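Local coordinates for putative alpha-galactosidase/melibiase (Bacteroides fragilis, PDB 4OGZ), which probably hydrolyses terminal, non-reducing alpha-D-galactose residues from alpha-galactosides, as a member of glycosyl hydrolase family 27, at residues 116-121 with 363-368; 148-153 with 199-204; 156-161 with 210-215. All coordinates share one frame; numbering follows the deposited sequence.

Interaction 1 of 3, residues 116-121 with 363-368; sequences EELLLQ and DVRQMN
In the TIM barrel domain, an Asx turn in the loop after strand 358-360, the last strand of the barrel, presents R365 to Q121 and L118 on helix 116-128, which lies between barrel strands 102-105 and 138-140. The bond between the two segments is short: R365 NH1 gives its hydrogen to Q121 OE1 at 2.7 Å. The oxygen lies near the guanidinium plane and is approached almost end-on, with a C=O...N angle of 169°, although the hydrogen itself points less directly (140° at H). The amide plane is turned 33° from the guanidinium. L118 uses its CD1 methyl, placed 3.6 Å above the centre of one guanidinium face, while F110 of helix 107-110 also packs on R365. D363, gripped side-on by two nitrogens, helps fix the rotation of the guanidinium. R365 NE reaches D363 OD1 at 2.8 Å, and the bend at chi3 folds the chain back for this grip. OD1 has a second donor, the backbone N of R365, which closes the Asx turn from above the carboxylate plane. The salt bridge is completed by R365 NH2 and D363 OD2, 2.8 Å apart.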
# COMPACT_ATOMS: atom_id res chain seq x y z
N GLU A 116 17.59 1.27 -13.39
CA GLU A 116 18.20 1.39 -12.06
C GLU A 116 18.06 2.85 -11.59
O GLU A 116 17.69 3.12 -10.46
CB GLU A 116 19.67 0.92 -12.08
CG GLU A 116 20.50 1.49 -10.92
CD GLU A 116 22.02 1.32 -10.95
OE1 GLU A 116 22.53 0.21 -10.67
OE2 GLU A 116 22.72 2.34 -11.14
N GLU A 117 18.31 3.77 -12.54
CA GLU A 117 18.22 5.21 -12.33
C GLU A 117 16.84 5.64 -11.84
O GLU A 117 16.74 6.50 -10.98
CB GLU A 117 18.57 5.97 -13.63
CG GLU A 117 20.06 5.98 -14.00
CD GLU A 117 20.60 4.67 -14.62
OE1 GLU A 117 19.77 3.86 -15.13
OE2 GLU A 117 21.86 4.46 -14.59
N LEU A 118 15.80 5.07 -12.42
CA LEU A 118 14.44 5.40 -12.07
C LEU A 118 14.19 5.01 -10.60
O LEU A 118 13.61 5.77 -9.82
CB LEU A 118 13.43 4.66 -12.95
CG LEU A 118 11.94 4.77 -12.54
CD1 LEU A 118 11.40 6.20 -12.66
CD2 LEU A 118 11.05 3.82 -13.33
N LEU A 119 14.61 3.80 -10.27
CA LEU A 119 14.38 3.25 -8.93
C LEU A 119 15.11 4.07 -7.87
O LEU A 119 14.48 4.47 -6.91
CB LEU A 119 14.76 1.78 -8.85
CG LEU A 119 13.74 0.73 -9.29
CD1 LEU A 119 12.74 0.39 -8.20
CD2 LEU A 119 12.92 1.11 -10.52
N LEU A 120 16.41 4.34 -8.04
CA LEU A 120 17.14 5.10 -7.04
C LEU A 120 16.57 6.52 -6.97
O LEU A 120 16.34 7.03 -5.88
CB LEU A 120 18.64 5.16 -7.32
CG LEU A 120 19.41 3.87 -7.61
CD1 LEU A 120 20.87 4.15 -7.68
CD2 LEU A 120 19.14 2.79 -6.57
N GLN A 121 16.29 7.15 -8.12
CA GLN A 121 15.68 8.50 -8.14
C GLN A 121 14.29 8.56 -7.45
O GLN A 121 13.93 9.57 -6.86
CB GLN A 121 15.54 9.06 -9.56
CG GLN A 121 16.81 9.55 -10.23
CD GLN A 121 16.65 9.72 -11.75
OE1 GLN A 121 15.59 9.49 -12.32
NE2 GLN A 121 17.73 10.08 -12.41
N ASP A 363 4.48 9.17 -11.35
CA ASP A 363 5.90 9.51 -11.21
C ASP A 363 6.08 10.41 -10.02
O ASP A 363 5.87 11.60 -10.11
CB ASP A 363 6.43 10.22 -12.48
CG ASP A 363 7.95 10.40 -12.48
OD1 ASP A 363 8.63 10.06 -11.49
OD2 ASP A 363 8.50 10.86 -13.51
N VAL A 364 6.49 9.83 -8.89
CA VAL A 364 6.66 10.58 -7.66
C VAL A 364 7.90 11.51 -7.68
O VAL A 364 8.07 12.32 -6.78
CB VAL A 364 6.68 9.65 -6.39
CG1 VAL A 364 5.39 8.87 -6.28
CG2 VAL A 364 7.84 8.67 -6.42
N ARG A 365 8.75 11.43 -8.70
CA ARG A 365 9.89 12.36 -8.81
C ARG A 365 9.43 13.80 -9.07
O ARG A 365 10.17 14.72 -8.85
CB ARG A 365 10.86 11.91 -9.89
CG ARG A 365 11.53 10.57 -9.60
CD ARG A 365 12.25 10.00 -10.81
NE ARG A 365 11.42 10.06 -12.00
CZ ARG A 365 11.86 9.81 -13.23
NH1 ARG A 365 13.12 9.45 -13.45
NH2 ARG A 365 11.02 9.91 -14.25
N GLN A 366 8.22 13.98 -9.55
CA GLN A 366 7.73 15.31 -9.84
C GLN A 366 6.23 15.32 -9.77
O GLN A 366 5.57 14.60 -10.52
CB GLN A 366 8.18 15.71 -11.23
CG GLN A 366 7.40 16.84 -11.89
CD GLN A 366 8.15 17.44 -13.06
OE1 GLN A 366 8.18 16.83 -14.13
NE2 GLN A 366 8.79 18.60 -12.87
N MSE A 367 5.70 16.10 -8.84
CA MSE A 367 4.27 16.11 -8.57
C MSE A 367 3.75 17.50 -8.46
O MSE A 367 4.42 18.37 -7.93
CB MSE A 367 4.07 15.38 -7.23
CG MSE A 367 3.95 13.89 -7.49
SE MSE A 367 3.57 12.92 -5.83
CE MSE A 367 5.28 13.26 -4.93
N ASN A 368 2.53 17.73 -8.92
CA ASN A 368 1.94 19.05 -8.69
C ASN A 368 1.31 19.10 -7.29
O ASN A 368 1.12 18.06 -6.66
CB ASN A 368 0.95 19.43 -9.80
CG ASN A 368 -0.20 18.46 -9.95
OD1 ASN A 368 -0.72 17.95 -8.97
ND2 ASN A 368 -0.63 18.22 -11.19

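Interaction 2 of 3, residues 148-153 with 199-204; sequences PERGAD and YGYEEI
R150 NH2, packed 3.5 Å from Y201 CB, is gripped by two oxygens: the carboxylate OD2 of D205, in a salt bridge one residue beyond the 199-204 segment, and the carbonyl O of G197. The other terminal nitrogen, NH1, bonds to the carbonyl O of G154. With its two outer nitrogens tied in this way, the guanidinium is held flat over the Y201 ring. The planes are 12° apart and the group centres 3.9 Å, an offset stack that is also a cation-pi contact: CZ stands 29° off the ring normal, displaced toward the CG end. NE comes closest, 3.3 Å from CD1 of Y201, while the CD methylene sits nearly above the ring centre and makes a CH-pi contact, 3.5 Å from the centroid. The two side chains run past each other in opposite directions, so the arginine enters over the hydroxyl end of the tyrosine and its guanidinium finishes above CG and CB. R150 reaches that far because CG stands anti to the backbone N (chi1 -166°) and the chain stays extended to CD before bending at chi3. I204, one helical turn on, adds a looser touch, its CG2 methyl 4.2 Å from R150 NH1. Y201 is the N-cap residue of helix 202-211, so its stack with R150 joins the loop after strand 138-140 to the start of that helix. Just beside it, the backbone N of G200 bonds to E202 OE2, while the other oxygen, OE1, forms a salt bridge with K237. The chemistry implies a divided role for the arginine: its terminal nitrogens serve the carboxylate and carbonyls, while one face covers the ring, and the charge of D205 probably helps keep the cation at this surface position.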
# COMPACT_ATOMS: atom_id res chain seq x y z
N PRO A 148 13.71 -12.22 -21.59
CA PRO A 148 12.66 -13.14 -22.01
C PRO A 148 12.94 -14.62 -21.67
O PRO A 148 12.02 -15.32 -21.24
CB PRO A 148 12.56 -12.92 -23.55
CG PRO A 148 13.18 -11.59 -23.80
CD PRO A 148 14.23 -11.42 -22.73
N GLU A 149 14.19 -15.07 -21.80
CA GLU A 149 14.46 -16.49 -21.59
C GLU A 149 15.20 -16.75 -20.26
O GLU A 149 16.08 -16.00 -19.86
CB GLU A 149 15.24 -17.10 -22.76
CG GLU A 149 14.54 -17.02 -24.13
CD GLU A 149 13.15 -17.67 -24.17
OE1 GLU A 149 12.91 -18.64 -23.42
OE2 GLU A 149 12.29 -17.21 -24.95
N ARG A 150 14.85 -17.83 -19.60
CA ARG A 150 15.63 -18.35 -18.48
C ARG A 150 17.06 -18.63 -18.89
O ARG A 150 17.32 -18.98 -20.04
CB ARG A 150 14.99 -19.62 -17.93
CG ARG A 150 15.53 -20.05 -16.55
CD ARG A 150 14.61 -21.07 -15.89
NE ARG A 150 13.43 -20.43 -15.31
CZ ARG A 150 13.41 -19.76 -14.16
NH1 ARG A 150 14.52 -19.62 -13.44
NH2 ARG A 150 12.28 -19.21 -13.73
N GLY A 151 18.01 -18.40 -18.00
CA GLY A 151 19.41 -18.68 -18.29
C GLY A 151 19.69 -20.16 -18.52
O GLY A 151 18.92 -21.01 -18.11
N ALA A 152 20.79 -20.46 -19.22
CA ALA A 152 21.20 -21.83 -19.49
C ALA A 152 21.50 -22.55 -18.20
O ALA A 152 21.35 -23.74 -18.13
CB ALA A 152 22.44 -21.85 -20.37
N ASP A 153 21.91 -21.82 -17.19
CA ASP A 153 22.12 -22.39 -15.85
C ASP A 153 20.84 -22.59 -15.05
O ASP A 153 20.90 -22.97 -13.89
CB ASP A 153 23.05 -21.48 -15.06
CG ASP A 153 22.47 -20.06 -14.84
OD1 ASP A 153 21.43 -19.67 -15.44
OD2 ASP A 153 23.09 -19.32 -14.06
N TYR A 199 7.17 -20.52 -13.19
CA TYR A 199 6.53 -21.83 -13.01
C TYR A 199 7.52 -22.98 -13.14
O TYR A 199 8.24 -23.08 -14.14
CB TYR A 199 5.41 -22.08 -14.03
CG TYR A 199 4.75 -23.40 -13.78
CD1 TYR A 199 3.95 -23.57 -12.67
CD2 TYR A 199 4.99 -24.49 -14.60
CE1 TYR A 199 3.37 -24.79 -12.40
CE2 TYR A 199 4.40 -25.71 -14.34
CZ TYR A 199 3.60 -25.85 -13.23
OH TYR A 199 3.01 -27.06 -12.97
N GLY A 200 7.50 -23.87 -12.15
CA GLY A 200 8.40 -24.99 -12.08
C GLY A 200 9.76 -24.66 -11.50
O GLY A 200 10.54 -25.56 -11.27
N TYR A 201 10.09 -23.37 -11.33
CA TYR A 201 11.39 -22.92 -10.79
C TYR A 201 11.20 -22.05 -9.57
O TYR A 201 11.99 -21.17 -9.28
CB TYR A 201 12.17 -22.12 -11.85
CG TYR A 201 12.48 -22.87 -13.10
CD1 TYR A 201 11.59 -22.91 -14.16
CD2 TYR A 201 13.71 -23.54 -13.25
CE1 TYR A 201 11.89 -23.61 -15.33
CE2 TYR A 201 14.01 -24.22 -14.42
CZ TYR A 201 13.10 -24.25 -15.45
OH TYR A 201 13.39 -24.92 -16.60
N GLU A 202 10.13 -22.29 -8.83
CA GLU A 202 9.78 -21.40 -7.75
C GLU A 202 10.87 -21.35 -6.68
O GLU A 202 11.12 -20.29 -6.09
CB GLU A 202 8.43 -21.82 -7.14
CG GLU A 202 7.24 -21.75 -8.11
CD GLU A 202 6.99 -23.01 -8.92
OE1 GLU A 202 7.87 -23.94 -8.92
OE2 GLU A 202 5.94 -23.06 -9.61
N GLU A 203 11.49 -22.49 -6.40
CA GLU A 203 12.42 -22.57 -5.27
C GLU A 203 13.68 -21.85 -5.67
O GLU A 203 14.21 -21.08 -4.88
CB GLU A 203 12.79 -24.01 -4.88
CG GLU A 203 11.73 -24.77 -4.11
CD GLU A 203 10.55 -25.20 -4.99
OE1 GLU A 203 10.67 -25.18 -6.24
OE2 GLU A 203 9.50 -25.56 -4.41
N ILE A 204 14.14 -22.10 -6.88
CA ILE A 204 15.35 -21.44 -7.36
C ILE A 204 15.14 -19.92 -7.54
O ILE A 204 16.00 -19.14 -7.13
CB ILE A 204 15.95 -22.12 -8.61
CG1 ILE A 204 17.43 -21.72 -8.78
CG2 ILE A 204 15.16 -21.78 -9.84
CD1 ILE A 204 18.43 -22.77 -8.31

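Interaction 3 of 3, residues 156-161 with 210-215; sequences IQIDKT and ASWGVD
I156 meets W212 with its CG2 methyl, which approaches CH2 of the indole to 4.1 Å; the two side chains cross at about a right angle. A chi1 of -165° sends the ethyl branch anti to the backbone N and leaves CG2, between N and the carbonyl carbon, to meet the ring. Q157 turns the other way, and its backbone pairs with that of L147. I158, again directed at the tryptophan, makes the fuller contact. Its CD1 methyl stands 3.7 Å above one face of the indole, displaced toward the rim over the benzo ring, and the nearest carbon there is CZ2, also 3.7 Å away. To the centroid of the six-membered ring CD1 measures 4.1 Å, 24° off the normal, a CH-pi contact. CG1 follows behind it, 3.9 Å from CH2, and the side chains of I158 and W212 arrive from opposite directions. Having CG1 anti to the carbonyl carbon (chi1 -68°) and an extended chi2 carries the methyl out to the ring. At D159 the chain turns: OD1 accepts from the backbone N of T161 at 2.9 Å, an Asx turn that closes this end of the segment. K160 follows, with NZ bonded to a diethylene glycol molecule, probably from the crystallisation liquor, that also lies close to I158. Facing these isoleucines, the tryptophan stands where helix 202-211 runs out and G213 adopts positive phi in a Schellman motif; G213 N also bonds to A210 O. In the barrel, W212 bridges the layers: it also packs on I183 of strand 180-186 and, together with I158, on I167 of helix 166-176, so the loop before that helix lies against the end of helix 202-211, just ahead of strand 216-220.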
# COMPACT_ATOMS: atom_id res chain seq x y z
N ILE A 156 16.84 -17.17 -13.62
CA ILE A 156 16.16 -16.08 -14.29
C ILE A 156 17.17 -14.97 -14.52
O ILE A 156 18.07 -14.80 -13.71
CB ILE A 156 14.92 -15.64 -13.47
CG1 ILE A 156 13.99 -14.77 -14.28
CG2 ILE A 156 15.34 -14.87 -12.24
CD1 ILE A 156 12.63 -14.63 -13.61
N GLN A 157 17.13 -14.31 -15.67
CA GLN A 157 18.20 -13.37 -16.02
C GLN A 157 17.74 -11.92 -15.86
O GLN A 157 16.69 -11.53 -16.36
CB GLN A 157 18.74 -13.63 -17.43
CG GLN A 157 19.34 -15.02 -17.59
CD GLN A 157 20.62 -15.22 -16.78
OE1 GLN A 157 21.55 -14.40 -16.87
NE2 GLN A 157 20.67 -16.30 -15.98
N ILE A 158 18.50 -11.15 -15.10
CA ILE A 158 18.22 -9.75 -14.89
C ILE A 158 18.59 -9.10 -16.20
O ILE A 158 19.59 -9.42 -16.83
CB ILE A 158 19.07 -9.15 -13.77
CG1 ILE A 158 18.68 -9.72 -12.42
CG2 ILE A 158 18.93 -7.62 -13.71
CD1 ILE A 158 19.80 -9.63 -11.41
N ASP A 159 17.75 -8.19 -16.63
CA ASP A 159 18.08 -7.37 -17.79
C ASP A 159 19.10 -6.29 -17.35
O ASP A 159 18.74 -5.31 -16.69
CB ASP A 159 16.83 -6.74 -18.34
CG ASP A 159 17.11 -5.90 -19.58
OD1 ASP A 159 18.30 -5.50 -19.76
OD2 ASP A 159 16.16 -5.76 -20.39
N LYS A 160 20.37 -6.49 -17.71
CA LYS A 160 21.45 -5.62 -17.28
C LYS A 160 21.66 -4.38 -18.18
O LYS A 160 22.44 -3.51 -17.88
CB LYS A 160 22.74 -6.45 -17.14
CG LYS A 160 22.69 -7.15 -15.78
CD LYS A 160 23.74 -8.18 -15.63
CE LYS A 160 23.53 -8.83 -14.29
NZ LYS A 160 24.58 -9.81 -13.95
N THR A 161 20.86 -4.25 -19.21
CA THR A 161 20.74 -2.92 -19.83
C THR A 161 19.95 -1.99 -18.90
O THR A 161 20.22 -0.80 -18.87
CB THR A 161 20.14 -3.04 -21.22
OG1 THR A 161 21.08 -3.82 -21.95
CG2 THR A 161 19.99 -1.69 -21.90
N ALA A 210 15.54 -13.76 -2.52
CA ALA A 210 16.07 -13.58 -1.20
C ALA A 210 17.53 -13.13 -1.15
O ALA A 210 17.87 -12.16 -0.43
CB ALA A 210 15.91 -14.87 -0.39
N SER A 211 18.40 -13.77 -1.94
CA SER A 211 19.80 -13.35 -2.01
C SER A 211 19.99 -11.90 -2.52
O SER A 211 20.95 -11.24 -2.14
CB SER A 211 20.64 -14.33 -2.87
OG SER A 211 20.39 -14.14 -4.25
N TRP A 212 19.07 -11.42 -3.37
CA TRP A 212 19.11 -10.03 -3.82
C TRP A 212 18.52 -9.05 -2.79
O TRP A 212 18.59 -7.85 -3.00
CB TRP A 212 18.39 -9.82 -5.16
CG TRP A 212 18.84 -10.69 -6.26
CD1 TRP A 212 20.10 -11.26 -6.42
CD2 TRP A 212 18.11 -11.04 -7.42
NE1 TRP A 212 20.16 -11.96 -7.60
CE2 TRP A 212 18.93 -11.89 -8.19
CE3 TRP A 212 16.80 -10.80 -7.84
CZ2 TRP A 212 18.49 -12.46 -9.38
CZ3 TRP A 212 16.38 -11.36 -8.98
CH2 TRP A 212 17.20 -12.17 -9.75
N GLY A 213 17.94 -9.55 -1.69
CA GLY A 213 17.35 -8.66 -0.68
C GLY A 213 15.94 -8.20 -0.98
O GLY A 213 15.47 -7.20 -0.43
N VAL A 214 15.25 -8.93 -1.86
CA VAL A 214 13.83 -8.67 -2.17
C VAL A 214 12.96 -8.78 -0.92
O VAL A 214 13.11 -9.72 -0.13
CB VAL A 214 13.35 -9.63 -3.29
CG1 VAL A 214 11.85 -9.66 -3.41
CG2 VAL A 214 13.97 -9.21 -4.62
N ASP A 215 12.01 -7.85 -0.79
CA ASP A 215 11.11 -7.82 0.31
C ASP A 215 9.66 -8.14 -0.06
O ASP A 215 8.81 -8.38 0.83
CB ASP A 215 11.16 -6.42 0.92
CG ASP A 215 12.54 -6.07 1.39
OD1 ASP A 215 13.13 -6.85 2.20
OD2 ASP A 215 13.06 -5.03 0.94

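Overall arrangement
All three contacts belong to the TIM barrel domain. Interactions 2 and 3 are neighbours, their centres 12 Å apart: the loop between strand 138-140 and helix 166-176 supplies the first segment of each, and helix 202-211 is met near its start by one and near its C-terminal end by the other. They touch directly, R150 NH1 lying 3.4 Å from the backbone N of I156. Interaction 1 closes a longer loop of chain in which both others are nested. Its centre is about 20 Å from that of interaction 3, with nearest atoms about 6 Å apart, and about 30 Å from that of interaction 2. Helix 166-176 is shared by interactions 1 and 3, packing on L119 in the one and on I158 and W212 in the other.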